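PDB 2O62: hypothetical protein from Nostoc punctiforme, which is of unknown function but carries two domains related to the calycin superfamily, whose beta-barrels often bind small hydrophobic ligands. Local coordinates for residues M2-Q5 with W6-F9. Sequence-based numbering, arbitrary orientation.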
HETATM    1  N   MSE A   2     -15.470   6.497  13.513  1.00 38.81           N
HETATM    2  CA  MSE A   2     -16.544   5.467  13.534  1.00 38.42           C
HETATM    3  C   MSE A   2     -16.084   4.327  14.433  1.00 37.44           C
HETATM    4  O   MSE A   2     -15.954   4.493  15.651  1.00 39.27           O
ATOM      5  N   LYS A   3     -15.825   3.177  13.824  1.00 35.45           N
ATOM      6  CA  LYS A   3     -15.388   2.006  14.554  1.00 33.14           C
ATOM      7  C   LYS A   3     -14.119   2.339  15.340  1.00 29.82           C
ATOM      8  O   LYS A   3     -13.261   3.067  14.849  1.00 29.98           O
ATOM      9  CB  LYS A   3     -15.054   0.885  13.575  1.00 33.78           C
ATOM     10  CG  LYS A   3     -16.197   0.335  12.778  1.00 35.99           C
ATOM     11  CD  LYS A   3     -15.682  -0.756  11.894  1.00 37.60           C
ATOM     12  CE  LYS A   3     -16.787  -1.378  11.108  1.00 40.34           C
ATOM     13  NZ  LYS A   3     -17.724  -2.066  12.038  1.00 41.88           N
ATOM     14  N   SER A   4     -13.968   1.766  16.521  1.00 25.89           N
ATOM     15  CA  SER A   4     -12.661   1.732  17.176  1.00 23.00           C
ATOM     16  C   SER A   4     -11.621   1.027  16.290  1.00 21.01           C
ATOM     17  O   SER A   4     -11.974   0.219  15.416  1.00 20.31           O
ATOM     18  CB  SER A   4     -12.743   0.986  18.498  1.00 22.91           C
ATOM     19  OG  SER A   4     -12.975  -0.408  18.290  1.00 24.39           O
ATOM     20  N   GLN A   5     -10.342   1.310  16.522  1.00 18.35           N
ATOM     21  CA  GLN A   5      -9.291   0.601  15.786  1.00 18.05           C
ATOM     22  C   GLN A   5      -9.386  -0.922  15.927  1.00 17.95           C
ATOM     23  O   GLN A   5      -9.183  -1.615  14.992  1.00 16.88           O
ATOM     24  CB  GLN A   5      -7.911   1.111  16.185  1.00 17.80           C
ATOM     25  CG  GLN A   5      -7.660   2.514  15.674  1.00 17.57           C
ATOM     26  CD  GLN A   5      -7.391   2.468  14.213  1.00 17.09           C
ATOM     27  OE1 GLN A   5      -6.415   1.889  13.799  1.00 19.63           O
ATOM     28  NE2 GLN A   5      -8.287   3.056  13.419  1.00 17.49           N
ATOM     29  N   TRP A   6      -9.730  -1.426  17.100  1.00 17.64           N
ATOM     30  CA  TRP A   6      -9.891  -2.852  17.310  1.00 18.47           C
ATOM     31  C   TRP A   6     -11.021  -3.417  16.462  1.00 19.10           C
ATOM     32  O   TRP A   6     -10.856  -4.455  15.830  1.00 19.28           O
ATOM     33  CB  TRP A   6     -10.135  -3.127  18.773  1.00 19.13           C
ATOM     34  CG  TRP A   6     -10.202  -4.611  19.110  1.00 18.47           C
ATOM     35  CD1 TRP A   6     -11.334  -5.350  19.392  1.00 20.61           C
ATOM     36  CD2 TRP A   6      -9.105  -5.511  19.186  1.00 16.83           C
ATOM     37  NE1 TRP A   6     -10.991  -6.653  19.636  1.00 19.70           N
ATOM     38  CE2 TRP A   6      -9.632  -6.787  19.496  1.00 18.90           C
ATOM     39  CE3 TRP A   6      -7.710  -5.372  19.008  1.00 18.65           C
ATOM     40  CZ2 TRP A   6      -8.825  -7.901  19.630  1.00 19.03           C
ATOM     41  CZ3 TRP A   6      -6.911  -6.472  19.145  1.00 18.65           C
ATOM     42  CH2 TRP A   6      -7.469  -7.737  19.441  1.00 20.07           C
ATOM     43  N   GLU A   7     -12.147  -2.714  16.422  1.00 19.50           N
ATOM     44  CA  GLU A   7     -13.270  -3.137  15.607  1.00 20.61           C
ATOM     45  C   GLU A   7     -12.927  -3.153  14.124  1.00 19.87           C
ATOM     46  O   GLU A   7     -13.365  -4.049  13.407  1.00 19.68           O
ATOM     47  CB  GLU A   7     -14.476  -2.260  15.889  1.00 21.88           C
ATOM     48  CG  GLU A   7     -15.030  -2.551  17.260  1.00 26.56           C
ATOM     49  CD  GLU A   7     -15.852  -1.405  17.862  1.00 33.89           C
ATOM     50  OE1 GLU A   7     -15.864  -0.273  17.306  1.00 37.34           O
ATOM     51  OE2 GLU A   7     -16.482  -1.649  18.923  1.00 40.02           O
ATOM     52  N   CYS A   8     -12.156  -2.165  13.670  1.00 20.42           N
ATOM     53  CA  CYS A   8     -11.657  -2.172  12.293  1.00 20.14           C
ATOM     54  C   CYS A   8     -10.788  -3.381  12.013  1.00 19.52           C
ATOM     55  O   CYS A   8     -10.911  -4.038  10.975  1.00 19.89           O
ATOM     56  CB  CYS A   8     -10.853  -0.918  11.997  1.00 20.86           C
ATOM     57  SG  CYS A   8     -11.727   0.630  12.078  1.00 24.05           S
ATOM     58  N   PHE A   9      -9.885  -3.671  12.936  1.00 20.09           N
ATOM     59  CA  PHE A   9      -9.023  -4.832  12.837  1.00 19.34           C
ATOM     60  C   PHE A   9      -9.866  -6.093  12.678  1.00 19.05           C
ATOM     61  O   PHE A   9      -9.559  -6.897  11.821  1.00 18.03           O
ATOM     62  CB  PHE A   9      -8.104  -4.876  14.055  1.00 19.87           C
ATOM     63  CG  PHE A   9      -7.309  -6.151  14.222  1.00 18.53           C
ATOM     64  CD1 PHE A   9      -6.668  -6.753  13.168  1.00 20.10           C
ATOM     65  CD2 PHE A   9      -7.163  -6.686  15.492  1.00 20.16           C
ATOM     66  CE1 PHE A   9      -5.896  -7.889  13.340  1.00 23.83           C
ATOM     67  CE2 PHE A   9      -6.404  -7.832  15.694  1.00 22.79           C
ATOM     68  CZ  PHE A   9      -5.764  -8.435  14.609  1.00 22.48           C
TER
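Ser-4, the N-cap residue of helix 5-10, and Glu-7 in its first turn make a local capping contact near the start of the chain, beside strands 47-54 and 71-73. Two reciprocal bonds define it. Glu-7 N donates to Ser-4 OG at 3.1 Å with an N-H...O angle of 161°, and Ser-4 N donates to Glu-7 OE1 at 2.9 Å, meeting the anti side of the carboxylate from 35° out of its plane. The serine hydroxyl lies between its own backbone N and carbonyl carbon (chi1 69°), which brings OG to face the backbone N-H of Glu-7. Because OG is the capping acceptor for Glu-7 N, replacing the serine with alanine removes it and would probably leave that N-H without its mate and the first turn less firmly held. Regular helical bonding begins at once: Cys-8 N reaches Ser-4 O and Phe-9 N reaches Gln-5 O, both at 3.0 Å. On the flank, Lys-3 CB packs against Cys-8 SG at 3.7 Å. The ends of Gln-5 and Trp-6 find their polar partners elsewhere, Gln-5 OE1 accepting from Phe-73 N and Trp-6 NE1 bonding to Asn-45 O. Paired side-chain-to-backbone bonds between the N-cap residue and the one three positions later are the signature of a capping box.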